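Local coordinates for protein RNA N6-adenosine-methyltransferase METTL16,RNA N6-adenosine-methyltransferase METTL16 (Homo sapiens, PDB 6M1U) that methylates N6 of adenosine in RNA, including U6 snRNA, and is represented here by its vertebrate conserved region, which probably contributes to RNA binding, at residues A[16-20]-A[33-37]; A[38-42]-A[144-149]; A[61-67]-A[108-114]. All coordinates share one frame. Residue numbers count along the deposited sequence, not the author numbering.

Interaction 1. Residues A[16-20]-A[33-37]; sequences LSLKA and VVTTW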
loop_
_atom_site.group_PDB
_atom_site.type_symbol
_atom_site.label_atom_id
_atom_site.label_comp_id
_atom_site.label_asym_id
_atom_site.label_seq_id
_atom_site.Cartn_x
_atom_site.Cartn_y
_atom_site.Cartn_z
ATOM N N LEU A 16 9.779 7.954 -5.702
ATOM C CA LEU A 16 8.462 7.624 -6.227
ATOM C C LEU A 16 7.821 8.826 -6.905
ATOM O O LEU A 16 7.155 8.673 -7.931
ATOM C CB LEU A 16 7.567 7.105 -5.113
ATOM C CG LEU A 16 7.845 5.682 -4.650
ATOM C CD1 LEU A 16 7.071 5.433 -3.364
ATOM C CD2 LEU A 16 7.456 4.711 -5.737
ATOM N N SER A 17 8.002 10.029 -6.347
ATOM C CA SER A 17 7.500 11.238 -7.000
ATOM C C SER A 17 8.077 11.385 -8.397
ATOM O O SER A 17 7.333 11.542 -9.376
ATOM C CB SER A 17 7.846 12.483 -6.187
ATOM O OG SER A 17 7.409 12.386 -4.853
ATOM N N LEU A 18 9.408 11.368 -8.502
ATOM C CA LEU A 18 10.052 11.444 -9.803
ATOM C C LEU A 18 9.456 10.437 -10.777
ATOM O O LEU A 18 9.193 10.761 -11.940
ATOM C CB LEU A 18 11.546 11.212 -9.651
ATOM C CG LEU A 18 12.352 12.412 -9.213
ATOM C CD1 LEU A 18 13.731 11.901 -8.921
ATOM C CD2 LEU A 18 12.354 13.462 -10.295
ATOM N N LYS A 19 9.238 9.202 -10.324
ATOM C CA LYS A 19 8.677 8.231 -11.251
ATOM C C LYS A 19 7.253 8.600 -11.646
ATOM O O LYS A 19 6.857 8.345 -12.791
ATOM C CB LYS A 19 8.727 6.824 -10.664
ATOM C CG LYS A 19 8.704 5.774 -11.741
ATOM C CD LYS A 19 8.524 4.379 -11.179
ATOM C CE LYS A 19 9.047 3.315 -12.153
ATOM N NZ LYS A 19 8.420 3.377 -13.524
ATOM N N ALA A 20 6.496 9.239 -10.730
ATOM C CA ALA A 20 5.116 9.643 -11.001
ATOM C C ALA A 20 5.037 10.747 -12.040
ATOM O O ALA A 20 4.064 10.811 -12.799
ATOM C CB ALA A 20 4.429 10.104 -9.716
ATOM N N VAL A 33 1.390 10.544 -3.048
ATOM C CA VAL A 33 2.146 9.881 -4.147
ATOM C C VAL A 33 2.223 8.384 -3.843
ATOM O O VAL A 33 1.767 7.590 -4.680
ATOM C CB VAL A 33 3.552 10.491 -4.298
ATOM C CG1 VAL A 33 4.509 9.532 -4.985
ATOM C CG2 VAL A 33 3.509 11.820 -5.031
ATOM N N VAL A 34 2.774 8.035 -2.679
ATOM C CA VAL A 34 2.926 6.614 -2.254
ATOM C C VAL A 34 1.587 5.890 -2.414
ATOM O O VAL A 34 1.566 4.831 -3.061
ATOM C CB VAL A 34 3.432 6.521 -0.803
ATOM C CG1 VAL A 34 3.360 5.101 -0.271
ATOM C CG2 VAL A 34 4.838 7.077 -0.663
ATOM N N THR A 35 0.516 6.458 -1.859
ATOM C CA THR A 35 -0.800 5.828 -1.929
ATOM C C THR A 35 -1.193 5.507 -3.363
ATOM O O THR A 35 -1.632 4.387 -3.658
ATOM C CB THR A 35 -1.848 6.731 -1.292
ATOM O OG1 THR A 35 -1.566 6.872 0.111
ATOM C CG2 THR A 35 -3.237 6.145 -1.499
ATOM N N THR A 36 -1.030 6.468 -4.275
ATOM C CA THR A 36 -1.395 6.181 -5.657
ATOM C C THR A 36 -0.475 5.142 -6.294
ATOM O O THR A 36 -0.858 4.545 -7.306
ATOM C CB THR A 36 -1.392 7.444 -6.511
ATOM O OG1 THR A 36 -0.040 7.812 -6.759
ATOM C CG2 THR A 36 -2.093 8.594 -5.812
ATOM N N TRP A 37 0.728 4.914 -5.737
ATOM C CA TRP A 37 1.523 3.783 -6.205
ATOM C C TRP A 37 1.018 2.475 -5.611
ATOM O O TRP A 37 1.001 1.445 -6.298
ATOM C CB TRP A 37 3.001 3.968 -5.882
ATOM C CG TRP A 37 3.747 4.797 -6.877
ATOM C CD1 TRP A 37 4.371 6.007 -6.650
ATOM C CD2 TRP A 37 3.961 4.497 -8.261
ATOM N NE1 TRP A 37 4.959 6.473 -7.818
ATOM C CE2 TRP A 37 4.725 5.562 -8.814
ATOM C CE3 TRP A 37 3.596 3.430 -9.091
ATOM C CZ2 TRP A 37 5.109 5.584 -10.148
ATOM C CZ3 TRP A 37 3.988 3.464 -10.422
ATOM C CH2 TRP A 37 4.728 4.529 -10.932
#
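Two helices that follow one another in the chain, 10-20 and 30-44, pack here in the helical layer that lies against the antiparallel sheet of this alpha+beta domain. The short segments cross at 66°, with axes 9.9 Å apart at closest approach, a spacing that medium-sized apolar side chains can fill. Leu16 is central. With chi1 in m and chi2 in t it stands toward the other helix: its CB lies 3.9 Å from Val33 CG1, and its CD1 lies 3.9 Å from Val34 CG2. The compact Val33 fits close to the backbone, its CG1 3.8 Å from Ser17 N, while Val34 meets only the Leu16 side chain in this segment.

Trp37 contributes the greatest covered area of the pair, 97 Å². Its m rotamer, with chi2 at 117°, swings the indole across to 16-20, where one face receives Leu16 CD2 in a CH-pi contact, 3.7 Å from the centroid of the five-membered ring. Lys19 runs out in a largely extended conformation, so that its aliphatic CD reaches 3.8 Å from Trp37 CZ2. The small Ala20 lets the indole come close to the last turn of its helix. Leu152 of helix 136-153 also touches Trp37 and Lys19. Tryptophan suits this place because it joins a broad apolar surface to one polar group: Trp37 NE1 donates a hydrogen bond to the backbone Leu16 O at 3.1 Å, an oxygen that also accepts from Ala20 N at 2.9 Å.

Interaction 2. Residues A[38-42]-A[144-149]; sequences IEKIL and YIRNQI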
loop_
_atom_site.group_PDB
_atom_site.type_symbol
_atom_site.label_atom_id
_atom_site.label_comp_id
_atom_site.label_asym_id
_atom_site.label_seq_id
_atom_site.Cartn_x
_atom_site.Cartn_y
_atom_site.Cartn_z
ATOM N N ILE A 38 0.596 2.477 -4.347
ATOM C CA ILE A 38 -0.079 1.286 -3.832
ATOM C C ILE A 38 -1.356 1.010 -4.633
ATOM O O ILE A 38 -1.672 -0.143 -4.954
ATOM C CB ILE A 38 -0.367 1.428 -2.327
ATOM C CG1 ILE A 38 0.936 1.535 -1.548
ATOM C CG2 ILE A 38 -1.075 0.214 -1.830
ATOM C CD1 ILE A 38 0.751 1.993 -0.119
ATOM N N GLU A 39 -2.085 2.069 -5.013
ATOM C CA GLU A 39 -3.293 1.876 -5.814
ATOM C C GLU A 39 -2.957 1.247 -7.156
ATOM O O GLU A 39 -3.675 0.361 -7.631
ATOM C CB GLU A 39 -4.013 3.209 -6.006
ATOM C CG GLU A 39 -4.721 3.711 -4.765
ATOM C CD GLU A 39 -5.235 5.144 -4.885
ATOM O OE1 GLU A 39 -4.816 5.898 -5.794
ATOM O OE2 GLU A 39 -6.080 5.518 -4.045
ATOM N N LYS A 40 -1.841 1.664 -7.765
ATOM C CA LYS A 40 -1.389 1.028 -8.998
ATOM C C LYS A 40 -1.064 -0.447 -8.762
ATOM O O LYS A 40 -1.462 -1.316 -9.543
ATOM C CB LYS A 40 -0.168 1.778 -9.541
ATOM C CG LYS A 40 -0.056 1.798 -11.059
ATOM C CD LYS A 40 0.625 0.561 -11.592
ATOM C CE LYS A 40 0.191 0.305 -13.032
ATOM N NZ LYS A 40 1.150 -0.609 -13.751
ATOM N N ILE A 41 -0.368 -0.749 -7.670
ATOM C CA ILE A 41 0.049 -2.120 -7.403
ATOM C C ILE A 41 -1.159 -3.019 -7.184
ATOM O O ILE A 41 -1.180 -4.182 -7.617
ATOM C CB ILE A 41 0.990 -2.140 -6.187
ATOM C CG1 ILE A 41 2.319 -1.482 -6.553
ATOM C CG2 ILE A 41 1.113 -3.571 -5.619
ATOM C CD1 ILE A 41 3.090 -1.038 -5.386
ATOM N N LEU A 42 -2.171 -2.506 -6.480
ATOM C CA LEU A 42 -3.332 -3.327 -6.158
ATOM C C LEU A 42 -4.170 -3.572 -7.395
ATOM O O LEU A 42 -4.531 -4.722 -7.672
ATOM C CB LEU A 42 -4.176 -2.688 -5.046
ATOM C CG LEU A 42 -3.443 -2.584 -3.704
ATOM C CD1 LEU A 42 -4.238 -1.830 -2.648
ATOM C CD2 LEU A 42 -3.071 -3.949 -3.214
ATOM N N TYR A 144 4.221 -8.343 -0.169
ATOM C CA TYR A 144 4.246 -8.201 -1.618
ATOM C C TYR A 144 4.257 -6.736 -2.016
ATOM O O TYR A 144 5.105 -6.313 -2.810
ATOM C CB TYR A 144 3.070 -8.919 -2.264
ATOM C CG TYR A 144 2.971 -8.614 -3.740
ATOM C CD1 TYR A 144 3.846 -9.197 -4.649
ATOM C CD2 TYR A 144 2.009 -7.729 -4.227
ATOM C CE1 TYR A 144 3.769 -8.910 -6.007
ATOM C CE2 TYR A 144 1.930 -7.427 -5.572
ATOM C CZ TYR A 144 2.807 -8.023 -6.467
ATOM O OH TYR A 144 2.723 -7.721 -7.818
ATOM N N ILE A 145 3.338 -5.942 -1.450
ATOM C CA ILE A 145 3.226 -4.530 -1.823
ATOM C C ILE A 145 4.543 -3.802 -1.580
ATOM O O ILE A 145 5.107 -3.179 -2.487
ATOM C CB ILE A 145 2.072 -3.863 -1.057
ATOM C CG1 ILE A 145 0.722 -4.391 -1.567
ATOM C CG2 ILE A 145 2.205 -2.320 -1.142
ATOM C CD1 ILE A 145 -0.456 -4.207 -0.594
ATOM N N ARG A 146 5.036 -3.853 -0.341
ATOM C CA ARG A 146 6.314 -3.243 -0.003
ATOM C C ARG A 146 7.420 -3.733 -0.927
ATOM O O ARG A 146 8.300 -2.958 -1.316
ATOM C CB ARG A 146 6.642 -3.539 1.458
ATOM C CG ARG A 146 7.934 -2.947 1.960
ATOM C CD ARG A 146 8.090 -3.258 3.431
ATOM N NE ARG A 146 9.312 -2.694 3.994
ATOM C CZ ARG A 146 9.572 -2.668 5.298
ATOM N NH1 ARG A 146 8.676 -3.174 6.147
ATOM N NH2 ARG A 146 10.711 -2.144 5.753
ATOM N N ASN A 147 7.376 -5.010 -1.317
ATOM C CA ASN A 147 8.345 -5.501 -2.292
ATOM C C ASN A 147 8.132 -4.828 -3.635
ATOM O O ASN A 147 9.087 -4.351 -4.258
ATOM C CB ASN A 147 8.264 -7.026 -2.416
ATOM C CG ASN A 147 9.078 -7.754 -1.323
ATOM O OD1 ASN A 147 9.562 -7.139 -0.350
ATOM N ND2 ASN A 147 9.225 -9.072 -1.481
ATOM N N GLN A 148 6.877 -4.715 -4.061
ATOM C CA GLN A 148 6.595 -4.059 -5.332
ATOM C C GLN A 148 7.076 -2.612 -5.319
ATOM O O GLN A 148 7.598 -2.125 -6.328
ATOM C CB GLN A 148 5.099 -4.141 -5.649
ATOM C CG GLN A 148 4.813 -4.227 -7.138
ATOM C CD GLN A 148 5.491 -5.420 -7.799
ATOM O OE1 GLN A 148 5.168 -6.565 -7.512
ATOM N NE2 GLN A 148 6.440 -5.147 -8.685
ATOM N N ILE A 149 6.929 -1.916 -4.180
ATOM C CA ILE A 149 7.379 -0.525 -4.096
ATOM C C ILE A 149 8.852 -0.430 -4.428
ATOM O O ILE A 149 9.275 0.428 -5.213
ATOM C CB ILE A 149 7.109 0.084 -2.708
ATOM C CG1 ILE A 149 5.666 0.584 -2.595
ATOM C CG2 ILE A 149 8.102 1.220 -2.434
ATOM C CD1 ILE A 149 5.376 1.260 -1.257
#
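Segments 38-42 and 144-149 are both helical and cross steeply, their N-to-C directions 114° apart and their axes approaching to 10.2 Å. Each is regular, as the backbone bonds Leu42 N to Ile38 O (2.9 Å) and Ile149 N to Ile145 O (2.8 Å) attest. The backbones come nearest at Ile41 and Ile145, whose CA atoms are 6.9 Å apart. The contact holds a single knob-into-hole fit between helices 30-44 and 136-153, in the helical layer of the alpha+beta fold.

Ile41 is the knob. Its CA-to-CB bond points toward the other helix, and its side chain enters a hole formed by Tyr144, Ile145, Gln148 and Ile149. A beta-branched isoleucine suits this role: Ile41 CG2 lies 3.9 Å from Tyr144 CE2 and 4.2 Å from Ile145 CG1, while Ile41 CD1 lies 4.1 Å from Ile149 CG1. Gln148 can line the hole because it offers its aliphatic base while its amide turns off from Ile41.

Around the knob, Ile38 CG1 meets Ile145 CG2 at 4.1 Å, one helical turn before Ile41. Leu42 leaves its backbone sideways, yet its longer, gamma-branched side chain brings CD2 to 3.7 Å from Ile145 CD1. No hydrogen bond joins the segments, as befits a buried apolar seam. Ile38, Leu42 and Ile145 also touch Ile114 of strand 108-119, so the seam continues onto the sheet. The tightest contact of the knob itself is Ile41 CD1 to Gln148 CB, at 3.7 Å.

Interaction 3. Residues A[61-67]-A[108-114]; sequences LFLTAIE and YLFKCLI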
loop_
_atom_site.group_PDB
_atom_site.type_symbol
_atom_site.label_atom_id
_atom_site.label_comp_id
_atom_site.label_asym_id
_atom_site.label_seq_id
_atom_site.Cartn_x
_atom_site.Cartn_y
_atom_site.Cartn_z
ATOM N N LEU A 61 -6.738 3.488 2.065
ATOM C CA LEU A 61 -7.402 2.576 1.149
ATOM C C LEU A 61 -8.152 1.514 1.933
ATOM O O LEU A 61 -7.595 0.929 2.861
ATOM C CB LEU A 61 -6.401 1.858 0.277
ATOM C CG LEU A 61 -5.659 2.773 -0.630
ATOM C CD1 LEU A 61 -4.659 1.888 -1.352
ATOM C CD2 LEU A 61 -6.713 3.368 -1.538
ATOM N N PHE A 62 -9.391 1.243 1.554
ATOM C CA PHE A 62 -10.063 0.025 1.977
ATOM C C PHE A 62 -9.989 -0.967 0.825
ATOM O O PHE A 62 -10.326 -0.621 -0.316
ATOM C CB PHE A 62 -11.522 0.266 2.368
ATOM C CG PHE A 62 -12.169 -0.930 2.998
ATOM C CD1 PHE A 62 -12.783 -1.899 2.223
ATOM C CD2 PHE A 62 -12.128 -1.112 4.369
ATOM C CE1 PHE A 62 -13.355 -3.005 2.812
ATOM C CE2 PHE A 62 -12.696 -2.238 4.954
ATOM C CZ PHE A 62 -13.310 -3.167 4.179
ATOM N N LEU A 63 -9.526 -2.185 1.103
ATOM C CA LEU A 63 -9.335 -3.132 0.019
ATOM C C LEU A 63 -9.962 -4.479 0.354
ATOM O O LEU A 63 -10.103 -4.865 1.514
ATOM C CB LEU A 63 -7.854 -3.300 -0.350
ATOM C CG LEU A 63 -7.090 -4.178 0.604
ATOM C CD1 LEU A 63 -6.828 -5.532 -0.020
ATOM C CD2 LEU A 63 -5.816 -3.492 0.973
ATOM N N THR A 64 -10.350 -5.176 -0.701
ATOM C CA THR A 64 -11.034 -6.457 -0.630
ATOM C C THR A 64 -10.270 -7.386 -1.555
ATOM O O THR A 64 -10.304 -7.198 -2.775
ATOM C CB THR A 64 -12.489 -6.314 -1.074
ATOM O OG1 THR A 64 -13.194 -5.503 -0.133
ATOM C CG2 THR A 64 -13.150 -7.641 -1.144
ATOM N N ALA A 65 -9.552 -8.349 -0.986
ATOM C CA ALA A 65 -8.886 -9.380 -1.765
ATOM C C ALA A 65 -9.596 -10.708 -1.538
ATOM O O ALA A 65 -10.382 -10.858 -0.601
ATOM C CB ALA A 65 -7.404 -9.489 -1.404
ATOM N N ILE A 66 -9.338 -11.668 -2.424
ATOM C CA ILE A 66 -9.950 -12.992 -2.347
ATOM C C ILE A 66 -8.859 -14.022 -2.076
ATOM O O ILE A 66 -7.726 -13.881 -2.543
ATOM C CB ILE A 66 -10.754 -13.330 -3.621
ATOM C CG1 ILE A 66 -11.635 -14.560 -3.376
ATOM C CG2 ILE A 66 -9.835 -13.560 -4.792
ATOM C CD1 ILE A 66 -13.052 -14.442 -3.941
ATOM N N GLU A 67 -9.180 -15.026 -1.273
ATOM C CA GLU A 67 -8.224 -16.059 -0.922
ATOM C C GLU A 67 -8.820 -17.409 -1.244
ATOM O O GLU A 67 -10.035 -17.584 -1.193
ATOM C CB GLU A 67 -7.873 -16.018 0.539
ATOM C CG GLU A 67 -9.057 -16.112 1.463
ATOM C CD GLU A 67 -8.661 -16.609 2.850
ATOM O OE1 GLU A 67 -8.212 -17.792 2.959
ATOM O OE2 GLU A 67 -8.783 -15.802 3.817
ATOM N N TYR A 108 -12.505 -17.434 -0.678
ATOM C CA TYR A 108 -12.954 -16.644 0.473
ATOM C C TYR A 108 -12.450 -15.204 0.383
ATOM O O TYR A 108 -11.392 -14.924 -0.187
ATOM C CB TYR A 108 -12.510 -17.254 1.825
ATOM C CG TYR A 108 -13.031 -18.633 2.059
ATOM C CD1 TYR A 108 -14.328 -18.833 2.464
ATOM C CD2 TYR A 108 -12.230 -19.748 1.848
ATOM C CE1 TYR A 108 -14.813 -20.107 2.670
ATOM C CE2 TYR A 108 -12.707 -21.024 2.046
ATOM C CZ TYR A 108 -13.998 -21.200 2.455
ATOM O OH TYR A 108 -14.498 -22.478 2.656
ATOM N N LEU A 109 -13.225 -14.270 0.932
ATOM C CA LEU A 109 -12.867 -12.837 0.780
ATOM C C LEU A 109 -12.302 -12.249 2.075
ATOM O O LEU A 109 -12.909 -12.468 3.136
ATOM C CB LEU A 109 -14.136 -12.089 0.363
ATOM C CG LEU A 109 -13.918 -10.743 -0.322
ATOM C CD1 LEU A 109 -13.805 -10.921 -1.827
ATOM C CD2 LEU A 109 -15.045 -9.782 0.018
ATOM N N PHE A 110 -11.173 -11.538 1.979
ATOM C CA PHE A 110 -10.643 -10.850 3.149
ATOM C C PHE A 110 -10.522 -9.356 2.882
ATOM O O PHE A 110 -10.507 -8.898 1.736
ATOM C CB PHE A 110 -9.318 -11.466 3.668
ATOM C CG PHE A 110 -8.100 -11.121 2.880
ATOM C CD1 PHE A 110 -7.330 -10.028 3.214
ATOM C CD2 PHE A 110 -7.674 -11.934 1.854
ATOM C CE1 PHE A 110 -6.187 -9.718 2.499
ATOM C CE2 PHE A 110 -6.522 -11.638 1.135
ATOM C CZ PHE A 110 -5.782 -10.529 1.457
ATOM N N LYS A 111 -10.470 -8.601 3.983
ATOM C CA LYS A 111 -10.691 -7.159 3.991
ATOM C C LYS A 111 -9.663 -6.444 4.855
ATOM O O LYS A 111 -9.424 -6.856 5.996
ATOM C CB LYS A 111 -12.096 -6.855 4.518
ATOM C CG LYS A 111 -13.173 -7.538 3.755
ATOM C CD LYS A 111 -14.501 -6.967 4.132
ATOM C CE LYS A 111 -15.630 -7.555 3.279
ATOM N NZ LYS A 111 -16.911 -7.305 3.959
ATOM N N CYS A 112 -9.086 -5.355 4.327
ATOM C CA CYS A 112 -7.981 -4.635 4.960
ATOM C C CYS A 112 -8.106 -3.144 4.743
ATOM O O CYS A 112 -8.511 -2.686 3.670
ATOM C CB CYS A 112 -6.604 -4.999 4.410
ATOM S SG CYS A 112 -6.176 -6.688 4.619
ATOM N N LEU A 113 -7.670 -2.396 5.752
ATOM C CA LEU A 113 -7.490 -0.958 5.662
ATOM C C LEU A 113 -6.000 -0.625 5.601
ATOM O O LEU A 113 -5.265 -0.850 6.576
ATOM C CB LEU A 113 -8.143 -0.281 6.859
ATOM C CG LEU A 113 -8.167 1.226 6.733
ATOM C CD1 LEU A 113 -9.110 1.602 5.573
ATOM C CD2 LEU A 113 -8.612 1.786 8.083
ATOM N N ILE A 114 -5.558 -0.065 4.474
ATOM C CA ILE A 114 -4.215 0.509 4.379
ATOM C C ILE A 114 -4.309 1.993 4.698
ATOM O O ILE A 114 -5.072 2.724 4.047
ATOM C CB ILE A 114 -3.582 0.298 2.993
ATOM C CG1 ILE A 114 -3.736 -1.152 2.511
ATOM C CG2 ILE A 114 -2.109 0.644 3.055
ATOM C CD1 ILE A 114 -2.969 -1.458 1.225
#
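An antiparallel strand pair inside the sheet, 61-67 against 108-114, forms this contact. Hydrogen-bonded pairs Leu61-Ile114, Leu63-Cys112, Ala65-Phe110 and Glu67-Tyr108 each make two backbone bonds, for example Leu63 N to Cys112 O at 2.8 Å and Cys112 N to Leu63 O at 3.0 Å. The non-hydrogen-bonded pairs between them bring CA-H groups to carbonyls, as at Lys111 CA to Leu63 O (3.4 Å).

Leu61, Leu63, Ala65, Phe110, Cys112 and Ile114 share the mostly apolar face covered by helices 30-44 and 136-153; Glu67 and Tyr108 extend it at its end. Leu63 CD2 meets Ile114 CG1 at 3.5 Å, and small Ala65 suits bulky Phe110: Ala65 CB lies 3.4 Å from Phe110 CE2. The other face carries Phe62, Thr64, Ile66, Leu109, Lys111 and Leu113 and is more exposed; there Lys111 forms a salt bridge with Glu131. Strands 48-52 and 122-131 flank the pair, giving the antiparallel, one-side-covered sheet of a two-layer alpha+beta sandwich.

How the interactions relate
From the N terminus, interaction 1 comes first, closing a short loop between the consecutive helices 10-20 and 30-44. Directly after it, helix 30-44 enters interaction 2, which bridges about a hundred residues to reach the last helix, 136-153. Interaction 3 lies wholly within that long span: its two strands, separated by a connection that is largely unmodelled, pair before the chain arrives at 136-153. Interaction 1 precedes both others and crosses neither. Helix 30-44 thus joins all three, since Thr35, Ile38, Glu39 and Leu42 pack on Leu61, and Ile38 also meets Ile114. Together they tie the three helices to one another and to the middle of the sheet.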